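Halohydrin dehalogenase (Rhizobium radiobacter, PDB 4IY1) catalyses the reversible conversion of vicinal halohydrins to epoxides and halide and, in this engineered form, is associated with cyanolysis for atorvastatin synthesis. Local coordinates at residues Glu190-Ser195 against Val199-Lys204; Ser143-Ala148 against Pro184-Ser189; Glu61-Val66 against Ala112-Ser117; Ile127-Ser132 against Ser153-Ala158; Glu33-Gln38 against Glu42-Thr47. The protein carries 37 engineered substitutions. One frame throughout, in Å; residues are numbered along the deposited sequence.

Interaction 1. Residues Glu190-Ser195 against Val199-Lys204; sequences EPWKTS and VAWVRK. Engineered in segment 190-195: Ser195 (natural residue Asn). Engineered in segment 199-204: Trp201 (natural residue His), Arg203 (natural residue Lys).
Ser195 and Val199 supply the one hydrogen bond across this contact, and it is a backbone one: Val199 N donates to Ser195 O at 3.0 Å, with an N-H...O angle of 171°. The engineered Ser195 holds the N-cap position of helix 196-205, so this bond closes the first helical turn; its OG is hydrogen-bonded to His198 ND1.

Val199 sends its CG2 methyl back toward the carbonyls of Trp192 and Lys193, where it lies 3.4 Å from Trp192 O and 3.8 Å from Lys193 O. The apolar contact is made further along. With CG opposite the carbonyl carbon (chi1 -72°), Trp192 carries its indole toward helix 196-205. The CE3 corner of Trp192 then rests 3.8 Å from the CG2 methyl of Val202, a beta-branched side chain that offers the ring a compact apolar surface.

The aromatic contact joins Trp192 to the engineered Trp201. CZ3 of Trp192 comes within 3.9 Å of Trp201 CE3, and the six-membered rings, 5.8 Å between centroids, are inclined at 65° in a pairing that is oblique. Trp249 of the second subunit meets both indoles edge-to-face, which makes this corner part of an intersubunit aromatic cluster.

Two short consecutive helices joined by a capped turn are consistent with the variable region, between the last two strands, that covers the substrate side in short-chain dehydrogenases/reductases.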
# COMPACT_ATOMS: atom_id res chain seq x y z
N GLU B 190 8.96 10.23 29.88
CA GLU B 190 10.40 9.99 29.91
C GLU B 190 10.72 8.61 29.37
O GLU B 190 10.16 7.62 29.83
CB GLU B 190 10.92 10.13 31.33
CG GLU B 190 10.08 11.09 32.17
CD GLU B 190 10.82 11.52 33.42
OE1 GLU B 190 11.57 10.69 33.98
OE2 GLU B 190 10.66 12.69 33.82
N PRO B 191 11.68 8.53 28.42
CA PRO B 191 12.64 9.58 28.08
C PRO B 191 12.18 10.52 26.96
O PRO B 191 12.95 11.39 26.54
CB PRO B 191 13.87 8.79 27.63
CG PRO B 191 13.35 7.46 27.16
CD PRO B 191 11.95 7.27 27.70
N TRP B 192 10.97 10.34 26.46
CA TRP B 192 10.57 10.94 25.19
C TRP B 192 10.36 12.42 25.20
O TRP B 192 10.65 13.09 24.21
CB TRP B 192 9.36 10.23 24.59
CG TRP B 192 9.78 8.89 24.08
CD1 TRP B 192 9.67 7.68 24.75
CD2 TRP B 192 10.71 8.63 22.96
NE1 TRP B 192 10.38 6.71 24.10
CE2 TRP B 192 10.98 7.21 22.99
CE3 TRP B 192 11.21 9.39 21.91
CZ2 TRP B 192 11.75 6.58 22.02
CZ3 TRP B 192 12.02 8.77 20.97
CH2 TRP B 192 12.25 7.39 21.00
N LYS B 193 9.80 12.93 26.30
CA LYS B 193 9.66 14.37 26.50
C LYS B 193 10.86 15.02 27.21
O LYS B 193 11.08 16.22 27.07
CB LYS B 193 8.35 14.70 27.22
CG LYS B 193 7.15 14.89 26.28
CD LYS B 193 5.99 15.59 26.98
CE LYS B 193 5.01 14.58 27.58
NZ LYS B 193 3.95 14.23 26.58
N THR B 194 11.70 14.22 27.86
CA THR B 194 12.79 14.76 28.67
C THR B 194 14.21 14.63 28.08
O THR B 194 15.00 15.57 28.13
CB THR B 194 12.75 14.23 30.11
OG1 THR B 194 12.93 12.81 30.10
CG2 THR B 194 11.40 14.58 30.79
N SER B 195 14.53 13.47 27.52
CA SER B 195 15.89 13.23 27.05
C SER B 195 16.20 13.92 25.72
O SER B 195 15.67 13.53 24.67
CB SER B 195 16.18 11.75 26.94
OG SER B 195 17.19 11.51 25.97
N VAL B 199 14.23 13.62 22.09
CA VAL B 199 13.55 14.79 21.57
C VAL B 199 14.07 15.15 20.18
O VAL B 199 13.29 15.52 19.29
CB VAL B 199 13.64 15.97 22.54
CG1 VAL B 199 13.42 17.29 21.82
CG2 VAL B 199 12.62 15.80 23.66
N ALA B 200 15.36 14.91 19.95
CA ALA B 200 15.97 15.26 18.68
C ALA B 200 15.56 14.24 17.61
O ALA B 200 15.41 14.58 16.44
CB ALA B 200 17.48 15.33 18.81
N TRP B 201 15.43 12.98 18.03
CA TRP B 201 15.01 11.90 17.14
C TRP B 201 13.60 12.14 16.63
O TRP B 201 13.33 12.01 15.43
CB TRP B 201 15.10 10.57 17.87
CG TRP B 201 14.89 9.36 17.00
CD1 TRP B 201 15.86 8.63 16.31
CD2 TRP B 201 13.63 8.67 16.75
NE1 TRP B 201 15.28 7.55 15.66
CE2 TRP B 201 13.94 7.55 15.85
CE3 TRP B 201 12.30 8.89 17.12
CZ2 TRP B 201 12.96 6.71 15.36
CZ3 TRP B 201 11.32 8.03 16.63
CH2 TRP B 201 11.63 6.98 15.76
N VAL B 202 12.71 12.60 17.52
CA VAL B 202 11.33 12.84 17.14
C VAL B 202 11.24 13.98 16.13
O VAL B 202 10.65 13.82 15.04
CB VAL B 202 10.45 13.10 18.37
CG1 VAL B 202 9.08 13.63 17.94
CG2 VAL B 202 10.29 11.83 19.20
N ARG B 203 11.97 15.06 16.42
CA ARG B 203 11.98 16.22 15.56
C ARG B 203 12.62 15.92 14.22
O ARG B 203 12.25 16.52 13.21
CB ARG B 203 12.68 17.41 16.25
CG ARG B 203 12.10 17.73 17.62
CD ARG B 203 12.68 19.02 18.21
NE ARG B 203 11.93 20.18 17.76
CZ ARG B 203 12.28 20.94 16.72
NH1 ARG B 203 13.38 20.67 16.04
NH2 ARG B 203 11.53 21.98 16.37
N LYS B 204 13.53 14.96 14.20
CA LYS B 204 14.16 14.54 12.97
C LYS B 204 13.23 13.74 12.03
O LYS B 204 13.21 13.96 10.83
CB LYS B 204 15.40 13.73 13.28
CG LYS B 204 16.34 13.57 12.10
CD LYS B 204 17.63 12.95 12.57
CE LYS B 204 18.60 12.74 11.42
NZ LYS B 204 19.82 12.04 11.92

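Interaction 2. Residues Ser143-Ala148 against Pro184-Ser189; sequences STYASA and PYYYPS. Engineered in segment 143-148: Ala146 (natural residue Thr). Engineered in segment 184-189: Tyr186 (natural residue Phe), Ser189 (natural residue Thr).
Tyr145 and the engineered Tyr186 form an offset edge-to-face aromatic pair that joins the start of helix 143-163 to the loop following strand 170-175 of the Rossmann-like domain. The two long side chains reach toward each other from opposite directions and span the 12.5 Å between their CA atoms.

Tyr145 leaves its helix with CG trans to the backbone N (chi1 -174°), and its length suits a residue that must carry a hydroxyl well clear of the backbone. That hydroxyl end meets one face of Tyr186, offset toward the rim: Tyr145 OH is 3.4 Å from Tyr186 CZ. The ring planes are inclined at 62°, and Tyr186 OH lies at the edge of the Tyr145 ring. Against the other face of Tyr186 sits the CB of Tyr185; the peptide bond between these neighbours is cis.

Neither phenol spends its polar end on the other. Tyr145 OH bonds to Arg149, one helical turn on, and Tyr186 OH bonds to the carbonyl of Ala82. Tyr145 and Arg149 probably belong to the Ser-Tyr-Arg triad of the family; Tyr186, whose ring meets the Tyr145 hydroxyl, therefore probably lies beside the active site. The two hydroxyl oxygens, Tyr145 OH and Tyr186 OH, remain 3.5 Å apart with no hydrogen bond between them.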
# COMPACT_ATOMS: atom_id res chain seq x y z
N SER B 143 11.31 -7.60 13.97
CA SER B 143 10.61 -8.39 12.97
C SER B 143 9.37 -9.14 13.47
O SER B 143 8.32 -9.12 12.83
CB SER B 143 11.57 -9.35 12.27
OG SER B 143 11.56 -10.63 12.90
N THR B 144 9.48 -9.78 14.62
CA THR B 144 8.32 -10.43 15.21
C THR B 144 7.20 -9.43 15.47
O THR B 144 6.03 -9.70 15.18
CB THR B 144 8.67 -11.13 16.55
OG1 THR B 144 9.27 -10.17 17.43
CG2 THR B 144 9.65 -12.28 16.33
N TYR B 145 7.55 -8.27 16.03
CA TYR B 145 6.58 -7.25 16.34
C TYR B 145 5.91 -6.67 15.08
O TYR B 145 4.70 -6.47 15.05
CB TYR B 145 7.24 -6.11 17.12
CG TYR B 145 6.26 -5.06 17.59
CD1 TYR B 145 6.09 -3.88 16.90
CD2 TYR B 145 5.54 -5.24 18.76
CE1 TYR B 145 5.24 -2.88 17.37
CE2 TYR B 145 4.68 -4.27 19.23
CZ TYR B 145 4.56 -3.07 18.55
OH TYR B 145 3.62 -2.15 18.98
N ALA B 146 6.70 -6.36 14.06
CA ALA B 146 6.17 -5.67 12.88
C ALA B 146 5.15 -6.61 12.25
O ALA B 146 4.10 -6.18 11.77
CB ALA B 146 7.30 -5.38 11.88
N SER B 147 5.51 -7.89 12.18
CA SER B 147 4.71 -8.86 11.45
C SER B 147 3.41 -9.23 12.14
O SER B 147 2.36 -9.27 11.50
CB SER B 147 5.55 -10.08 11.05
OG SER B 147 5.56 -11.03 12.07
N ALA B 148 3.44 -9.38 13.46
CA ALA B 148 2.20 -9.58 14.22
C ALA B 148 1.26 -8.40 14.18
O ALA B 148 0.02 -8.56 14.06
CB ALA B 148 2.51 -9.97 15.67
N PRO B 184 4.99 2.31 29.59
CA PRO B 184 6.11 2.02 28.70
C PRO B 184 5.67 1.65 27.27
O PRO B 184 6.52 1.53 26.38
CB PRO B 184 6.78 0.81 29.37
CG PRO B 184 5.66 0.15 30.13
CD PRO B 184 4.81 1.27 30.62
N TYR B 185 4.37 1.42 27.08
CA TYR B 185 3.81 1.08 25.78
C TYR B 185 3.17 2.33 25.16
O TYR B 185 2.02 2.65 25.48
CB TYR B 185 2.72 -0.02 25.95
CG TYR B 185 3.20 -1.26 26.69
CD1 TYR B 185 3.96 -2.23 26.05
CD2 TYR B 185 2.89 -1.45 28.04
CE1 TYR B 185 4.43 -3.34 26.73
CE2 TYR B 185 3.33 -2.58 28.73
CZ TYR B 185 4.11 -3.51 28.07
OH TYR B 185 4.57 -4.62 28.74
N TYR B 186 3.88 3.05 24.29
CA TYR B 186 5.22 2.70 23.80
C TYR B 186 6.12 3.93 23.80
O TYR B 186 7.28 3.85 23.37
CB TYR B 186 5.18 2.13 22.36
CG TYR B 186 4.62 0.72 22.30
CD1 TYR B 186 5.45 -0.38 22.48
CD2 TYR B 186 3.25 0.50 22.20
CE1 TYR B 186 4.95 -1.67 22.46
CE2 TYR B 186 2.73 -0.78 22.23
CZ TYR B 186 3.58 -1.86 22.34
OH TYR B 186 3.05 -3.12 22.34
N TYR B 187 5.58 5.07 24.22
CA TYR B 187 6.36 6.32 24.21
C TYR B 187 6.19 7.09 25.50
O TYR B 187 5.51 8.13 25.53
CB TYR B 187 5.98 7.20 23.00
CG TYR B 187 6.59 6.73 21.71
CD1 TYR B 187 5.99 5.72 20.96
CD2 TYR B 187 7.82 7.22 21.28
CE1 TYR B 187 6.58 5.24 19.79
CE2 TYR B 187 8.41 6.74 20.12
CZ TYR B 187 7.78 5.76 19.37
OH TYR B 187 8.36 5.34 18.18
N PRO B 188 6.72 6.54 26.61
CA PRO B 188 6.58 7.16 27.92
C PRO B 188 7.19 8.57 27.95
O PRO B 188 8.17 8.85 27.22
CB PRO B 188 7.33 6.19 28.87
CG PRO B 188 8.23 5.41 27.99
CD PRO B 188 7.55 5.32 26.65
N SER B 189 6.50 9.49 28.63
CA SER B 189 6.91 10.89 28.75
C SER B 189 8.43 11.00 28.94
O SER B 189 9.11 11.70 28.18
CB SER B 189 6.17 11.55 29.91
OG SER B 189 4.77 11.60 29.66

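Interaction 3. Residues Glu61-Val66 against Ala112-Ser117; sequences ELIEAV and ANAVAS. Engineered in segment 112-117: Ala112 (natural residue Val).
Ile63 packing on Ala114 and Val115 is an apolar helix-to-helix contact, made where helix 59-70 lies beside helix 94-122 as both cover the central parallel sheet. The backbones come close, with the CA atoms of Ile63 and Val115 6.6 Å apart, and a residue as small as Ala114 is in keeping with so close an approach.

Ile63 alone makes the contact from segment 61-66. Its CG1 sits 3.7 Å from the methyl CB of Ala114. CG1 stands opposite the carbonyl carbon (chi1 -56°), and a second bend at chi2 turns CD1 to 4.2 Å from Val115 CB. The other branch, CG2, lies 3.9 Å from the carbonyl O of Ala114, so the isoleucine fits against the second helix on both of its arms. Ile63 and Val115 cross at about a right angle, and no hydrogen bond links the segments.

On the sheet, Ile63 also touches Ile5 of strand 3-6, while Val115 touches Val73. On helix 94-122, Asn113 donates through its side chain to Ile89 O and Tyr92 O of the third subunit, so the same helix serves both the core and the assembly. Neighbouring crossover helices packed side by side on one face of a parallel sheet are the hallmark of the Rossmann fold.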
# COMPACT_ATOMS: atom_id res chain seq x y z
N GLU B 61 -15.03 -14.37 28.97
CA GLU B 61 -15.57 -13.94 30.26
C GLU B 61 -15.68 -12.40 30.37
O GLU B 61 -16.63 -11.88 30.97
CB GLU B 61 -14.76 -14.52 31.40
CG GLU B 61 -13.29 -14.18 31.33
CD GLU B 61 -12.59 -14.33 32.66
OE1 GLU B 61 -13.29 -14.53 33.68
OE2 GLU B 61 -11.36 -14.16 32.71
N LEU B 62 -14.81 -11.68 29.67
CA LEU B 62 -14.95 -10.21 29.66
C LEU B 62 -16.22 -9.76 28.94
O LEU B 62 -17.07 -9.08 29.51
CB LEU B 62 -13.71 -9.53 29.09
CG LEU B 62 -13.77 -7.98 29.10
CD1 LEU B 62 -13.67 -7.44 30.52
CD2 LEU B 62 -12.69 -7.37 28.21
N ILE B 63 -16.38 -10.17 27.69
CA ILE B 63 -17.59 -9.86 26.94
C ILE B 63 -18.89 -10.23 27.69
O ILE B 63 -19.85 -9.46 27.71
CB ILE B 63 -17.56 -10.55 25.57
CG1 ILE B 63 -16.29 -10.14 24.79
CG2 ILE B 63 -18.80 -10.22 24.78
CD1 ILE B 63 -16.20 -8.68 24.44
N GLU B 64 -18.95 -11.44 28.24
CA GLU B 64 -20.15 -11.86 28.97
C GLU B 64 -20.36 -11.02 30.23
O GLU B 64 -21.48 -10.65 30.56
CB GLU B 64 -20.07 -13.35 29.35
CG GLU B 64 -19.94 -14.26 28.14
CD GLU B 64 -20.07 -15.74 28.49
OE1 GLU B 64 -20.73 -16.47 27.71
OE2 GLU B 64 -19.47 -16.19 29.50
N ALA B 65 -19.27 -10.72 30.93
CA ALA B 65 -19.37 -9.95 32.16
C ALA B 65 -19.87 -8.52 31.88
O ALA B 65 -20.72 -7.99 32.61
CB ALA B 65 -18.03 -9.94 32.89
N VAL B 66 -19.39 -7.91 30.80
CA VAL B 66 -19.85 -6.58 30.39
C VAL B 66 -21.28 -6.67 29.91
O VAL B 66 -22.10 -5.78 30.17
CB VAL B 66 -18.99 -5.99 29.24
CG1 VAL B 66 -19.60 -4.69 28.74
CG2 VAL B 66 -17.53 -5.78 29.68
N ALA B 112 -12.77 -10.07 18.89
CA ALA B 112 -13.76 -9.89 17.82
C ALA B 112 -14.71 -11.11 17.74
O ALA B 112 -15.89 -10.94 17.46
CB ALA B 112 -13.09 -9.68 16.47
N ASN B 113 -14.12 -12.29 17.73
CA ASN B 113 -14.85 -13.55 17.68
C ASN B 113 -15.86 -13.67 18.85
O ASN B 113 -17.01 -14.02 18.63
CB ASN B 113 -13.85 -14.73 17.63
CG ASN B 113 -14.51 -16.09 17.82
OD1 ASN B 113 -14.54 -16.62 18.92
ND2 ASN B 113 -14.94 -16.70 16.72
N ALA B 114 -15.50 -13.16 20.02
CA ALA B 114 -16.44 -13.14 21.17
C ALA B 114 -17.62 -12.16 21.04
O ALA B 114 -18.70 -12.39 21.59
CB ALA B 114 -15.69 -12.91 22.49
N VAL B 115 -17.45 -11.06 20.31
CA VAL B 115 -18.46 -10.04 20.35
C VAL B 115 -19.33 -10.09 19.10
O VAL B 115 -20.43 -9.52 19.05
CB VAL B 115 -17.85 -8.64 20.61
CG1 VAL B 115 -17.30 -8.02 19.34
CG2 VAL B 115 -18.88 -7.72 21.24
N ALA B 116 -18.84 -10.78 18.08
CA ALA B 116 -19.33 -10.55 16.73
C ALA B 116 -20.80 -11.00 16.56
O ALA B 116 -21.58 -10.40 15.81
CB ALA B 116 -18.43 -11.23 15.73
N SER B 117 -21.20 -12.05 17.26
CA SER B 117 -22.48 -12.64 16.91
C SER B 117 -23.64 -11.83 17.51
O SER B 117 -24.64 -11.59 16.83
CB SER B 117 -22.53 -14.14 17.24
OG SER B 117 -22.57 -14.34 18.62

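Interaction 4. Residues Ile127-Ser132 against Ser153-Ala158; sequences IIFITS and SALANA. Engineered in segment 153-158: Ser153 (natural residue Cys), Ala154 (natural residue Thr).
Strand 126-130 and its loop extension run past helix 143-163 at close range, with CA-CA separations of 6.9 Å for Phe129 and Ala156 and 6.4 Å for Thr131 and Ser153. They are the first two elements of the beta-alpha-beta crossover completed by strand 170-175, part of the Rossmann-type core.

Phe129 points from the strand toward the helix. Two helix residues meet neighbouring atoms of its ring: Phe129 CE1 is 3.7 Å from Leu155 CD2, and Phe129 CD1 is 3.7 Å from the methyl CB of Ala156. Leu155 CG approaches the ring at its edge, in the plane, and the leucine and phenylalanine side chains cross nearly perpendicularly. Alanine suits a position where the backbones are this close, its short methyl meeting the ring directly, while the longer Leu155 meets the CE1 and CZ atoms. Pro108 of helix 94-122 and Leu159 also touch the phenylalanine, which is buried.

Past the strand's end, the contact turns polar. Thr131 holds OG1 between its backbone N and carbonyl carbon (chi1 70°), turned toward the engineered Ser153, and its CG2 methyl also lies against Ser153. The buried hydroxyls form a short relay into the helix: Ser153 OG bonds to the carbonyl O of Arg149, and Thr131 OG1 donates to Ser153 OG at 2.8 Å.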
# COMPACT_ATOMS: atom_id res chain seq x y z
N ILE B 127 -15.90 -2.03 15.68
CA ILE B 127 -14.75 -2.75 16.16
C ILE B 127 -13.46 -2.08 15.71
O ILE B 127 -13.32 -1.71 14.53
CB ILE B 127 -14.78 -4.19 15.64
CG1 ILE B 127 -16.01 -4.92 16.22
CG2 ILE B 127 -13.50 -4.93 16.03
CD1 ILE B 127 -16.03 -6.39 15.83
N ILE B 128 -12.59 -1.80 16.67
CA ILE B 128 -11.39 -0.99 16.42
C ILE B 128 -10.22 -1.69 17.06
O ILE B 128 -10.27 -1.99 18.24
CB ILE B 128 -11.50 0.40 17.05
CG1 ILE B 128 -12.55 1.22 16.36
CG2 ILE B 128 -10.16 1.12 17.01
CD1 ILE B 128 -13.22 2.23 17.27
N PHE B 129 -9.26 -2.10 16.24
CA PHE B 129 -8.01 -2.65 16.72
C PHE B 129 -7.00 -1.50 16.83
O PHE B 129 -6.72 -0.81 15.84
CB PHE B 129 -7.48 -3.67 15.70
CG PHE B 129 -8.31 -4.93 15.58
CD1 PHE B 129 -8.05 -5.84 14.59
CD2 PHE B 129 -9.37 -5.18 16.46
CE1 PHE B 129 -8.80 -7.00 14.45
CE2 PHE B 129 -10.15 -6.31 16.32
CZ PHE B 129 -9.87 -7.22 15.30
N ILE B 130 -6.33 -1.38 17.97
CA ILE B 130 -5.15 -0.54 18.01
C ILE B 130 -3.89 -1.32 17.70
O ILE B 130 -3.48 -2.18 18.47
CB ILE B 130 -5.07 0.28 19.33
CG1 ILE B 130 -6.34 1.11 19.46
CG2 ILE B 130 -3.89 1.24 19.28
CD1 ILE B 130 -6.48 1.79 20.79
N THR B 131 -3.33 -1.12 16.48
CA THR B 131 -2.14 -1.90 16.09
C THR B 131 -0.82 -1.10 16.20
O THR B 131 -0.46 -0.64 17.29
CB THR B 131 -2.33 -2.60 14.71
OG1 THR B 131 -2.35 -1.62 13.67
CG2 THR B 131 -3.73 -3.35 14.70
N SER B 132 -0.10 -0.93 15.08
CA SER B 132 1.12 -0.14 15.07
C SER B 132 1.59 0.18 13.65
O SER B 132 1.47 -0.67 12.75
CB SER B 132 2.23 -0.88 15.79
OG SER B 132 3.45 -0.21 15.60
N SER B 153 -3.70 -5.66 11.67
CA SER B 153 -4.28 -4.69 10.73
C SER B 153 -5.03 -5.36 9.58
O SER B 153 -6.05 -4.85 9.14
CB SER B 153 -3.24 -3.72 10.18
OG SER B 153 -2.57 -3.03 11.21
N ALA B 154 -4.40 -6.36 8.98
CA ALA B 154 -5.00 -7.15 7.89
C ALA B 154 -6.25 -7.88 8.39
O ALA B 154 -7.26 -7.99 7.67
CB ALA B 154 -3.98 -8.16 7.37
N LEU B 155 -6.22 -8.34 9.63
CA LEU B 155 -7.42 -8.96 10.21
C LEU B 155 -8.58 -7.97 10.30
O LEU B 155 -9.74 -8.28 9.94
CB LEU B 155 -7.11 -9.58 11.58
CG LEU B 155 -8.33 -10.13 12.32
CD1 LEU B 155 -8.88 -11.33 11.54
CD2 LEU B 155 -7.95 -10.53 13.73
N ALA B 156 -8.25 -6.73 10.61
CA ALA B 156 -9.27 -5.69 10.67
C ALA B 156 -9.86 -5.43 9.30
O ALA B 156 -11.06 -5.16 9.16
CB ALA B 156 -8.70 -4.39 11.25
N ASN B 157 -8.98 -5.33 8.31
CA ASN B 157 -9.44 -4.98 7.00
C ASN B 157 -10.29 -6.15 6.43
O ASN B 157 -11.32 -5.94 5.77
CB ASN B 157 -8.24 -4.69 6.10
CG ASN B 157 -8.65 -4.43 4.66
OD1 ASN B 157 -8.68 -5.36 3.83
ND2 ASN B 157 -9.18 -3.24 4.42
N ALA B 158 -9.89 -7.38 6.73
CA ALA B 158 -10.64 -8.53 6.26
C ALA B 158 -12.00 -8.62 6.96
O ALA B 158 -13.00 -8.81 6.33
CB ALA B 158 -9.84 -9.81 6.44

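Interaction 5. Residues Glu33-Gln38 against Glu42-Thr47; sequences ESFKHQ and EAFAET. Engineered in segment 33-38: His37 (natural residue Gln), Gln38 (natural residue Lys).
Phe35 and Phe44 supply the buried aromatic contact between the turn after strand 27-30 and helix 38-47. Phe35 directs its CZ corner onto a face of Phe44, 3.5 Å above the centre of that ring, in a true edge-to-face pair with centroids 4.9 Å apart and planes at 61°. Phe35 CZ lies 3.6 Å from Phe44 CG, and Phe35 CE2 is 3.8 Å from Phe44 CB. Phe44 swings CG trans to its backbone N (chi1 -179°), which sets its face toward the turn. Flat rings suit this wedge because an edge can press into a face, and Val9 and Pro53 touch both of them.

The backbone contact is a single bond: Glu42 N donates to Gln38 O at 3.0 Å, closing the first turn of helix 38-47, which His37 (engineered) precedes at the N-cap.

Polar side chains lie at the surface. The engineered Gln38 and Glu42 extend side by side in the same direction, their amide and carboxylate planes 35° apart. Gln38 OE1 is 3.8 Å from Glu42 OE2; both are acceptors, and they are not hydrogen-bonded. Glu42, an acidic residue, suits the exposed start of a helix.

The turn after the second strand of a Rossmann fold receives the adenosine of NAD(P) in classical short-chain dehydrogenases; halohydrin dehalogenases keep this fold without using the nucleotide.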
# COMPACT_ATOMS: atom_id res chain seq x y z
N GLU B 33 -4.79 -5.90 33.00
CA GLU B 33 -4.19 -7.05 33.66
C GLU B 33 -4.22 -6.82 35.17
O GLU B 33 -4.59 -7.70 35.96
CB GLU B 33 -2.76 -7.24 33.14
CG GLU B 33 -2.13 -8.59 33.44
CD GLU B 33 -0.83 -8.82 32.68
OE1 GLU B 33 -0.71 -8.32 31.53
OE2 GLU B 33 0.06 -9.54 33.19
N SER B 34 -3.98 -5.57 35.56
CA SER B 34 -3.85 -5.24 36.96
C SER B 34 -5.20 -5.29 37.67
O SER B 34 -5.25 -5.30 38.90
CB SER B 34 -3.19 -3.88 37.13
OG SER B 34 -4.16 -2.85 37.06
N PHE B 35 -6.29 -5.34 36.92
CA PHE B 35 -7.60 -5.44 37.54
C PHE B 35 -7.88 -6.84 38.06
O PHE B 35 -9.01 -7.17 38.40
CB PHE B 35 -8.72 -5.01 36.59
CG PHE B 35 -8.67 -3.57 36.20
CD1 PHE B 35 -9.39 -3.11 35.10
CD2 PHE B 35 -7.84 -2.68 36.85
CE1 PHE B 35 -9.31 -1.79 34.70
CE2 PHE B 35 -7.78 -1.35 36.49
CZ PHE B 35 -8.52 -0.90 35.41
N LYS B 36 -6.85 -7.69 38.02
CA LYS B 36 -6.87 -8.99 38.70
C LYS B 36 -6.96 -8.78 40.21
O LYS B 36 -7.75 -9.42 40.90
CB LYS B 36 -5.58 -9.75 38.39
CG LYS B 36 -5.60 -10.48 37.06
CD LYS B 36 -4.41 -11.42 36.92
CE LYS B 36 -3.17 -10.83 37.56
NZ LYS B 36 -2.16 -10.50 36.52
N HIS B 37 -6.13 -7.87 40.71
CA HIS B 37 -6.10 -7.51 42.11
C HIS B 37 -7.09 -6.41 42.42
O HIS B 37 -6.93 -5.28 41.94
CB HIS B 37 -4.70 -7.03 42.45
CG HIS B 37 -3.63 -7.79 41.72
ND1 HIS B 37 -2.75 -7.19 40.89
CD2 HIS B 37 -3.36 -9.16 41.66
CE1 HIS B 37 -1.93 -8.12 40.37
NE2 HIS B 37 -2.29 -9.32 40.85
N GLN B 38 -8.05 -6.71 43.29
CA GLN B 38 -9.10 -5.75 43.64
C GLN B 38 -8.62 -4.44 44.30
O GLN B 38 -9.30 -3.43 44.22
CB GLN B 38 -10.17 -6.39 44.50
CG GLN B 38 -9.79 -6.48 45.96
CD GLN B 38 -10.99 -6.75 46.85
OE1 GLN B 38 -12.10 -6.98 46.36
NE2 GLN B 38 -10.78 -6.72 48.16
N GLU B 42 -10.02 -1.07 42.53
CA GLU B 42 -10.80 -0.11 43.33
C GLU B 42 -10.13 1.25 43.34
O GLU B 42 -10.80 2.28 43.26
CB GLU B 42 -11.00 -0.62 44.75
CG GLU B 42 -12.07 -1.70 44.85
CD GLU B 42 -11.99 -2.50 46.14
OE1 GLU B 42 -11.02 -2.32 46.92
OE2 GLU B 42 -12.92 -3.31 46.39
N ALA B 43 -8.81 1.25 43.37
CA ALA B 43 -8.06 2.49 43.22
C ALA B 43 -8.30 3.15 41.85
O ALA B 43 -8.16 4.36 41.71
CB ALA B 43 -6.57 2.25 43.46
N PHE B 44 -8.73 2.35 40.87
CA PHE B 44 -8.97 2.86 39.52
C PHE B 44 -10.43 3.26 39.41
O PHE B 44 -10.76 4.28 38.78
CB PHE B 44 -8.61 1.80 38.46
CG PHE B 44 -8.81 2.27 37.04
CD1 PHE B 44 -7.72 2.63 36.25
CD2 PHE B 44 -10.08 2.29 36.46
CE1 PHE B 44 -7.91 3.06 34.95
CE2 PHE B 44 -10.26 2.65 35.13
CZ PHE B 44 -9.19 3.07 34.39
N ALA B 45 -11.31 2.51 40.06
CA ALA B 45 -12.71 2.88 40.04
C ALA B 45 -12.90 4.21 40.77
O ALA B 45 -13.67 5.06 40.33
CB ALA B 45 -13.57 1.78 40.63
N GLU B 46 -12.11 4.41 41.82
CA GLU B 46 -12.18 5.62 42.63
C GLU B 46 -11.69 6.82 41.82
O GLU B 46 -12.41 7.81 41.64
CB GLU B 46 -11.35 5.45 43.91
CG GLU B 46 -10.74 6.73 44.45
CD GLU B 46 -11.71 7.53 45.31
OE1 GLU B 46 -12.84 7.05 45.53
OE2 GLU B 46 -11.34 8.63 45.78
N THR B 47 -10.45 6.73 41.33
CA THR B 47 -9.91 7.79 40.50
C THR B 47 -10.83 8.12 39.32
O THR B 47 -11.05 9.29 39.02
CB THR B 47 -8.52 7.43 39.97
OG1 THR B 47 -7.68 7.04 41.06
CG2 THR B 47 -7.90 8.61 39.24

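In the fold
Interactions 1 to 4 form a continuous path across the domain. Interaction 1 touches interaction 2 where Trp192 CE2 lies 3.6 Å from Tyr187 CD2. Interaction 2 meets interaction 4, which shares helix 143-163, through Tyr145 CE1 and Ser132 OG, 3.7 Å apart, which brings Ser132, probably the third member of the triad, beside Tyr145. Interaction 4 reaches interaction 3 at Ile127 CD1, 4.1 Å from Val115 CG1. Interaction 5 stands apart, its nearest atoms about 7 Å from interaction 2 and about 8 Å from interaction 3. Interactions 2, 3 and 4 also touch the third subunit, whereas interactions 1 and 2 reach Trp249 of the second.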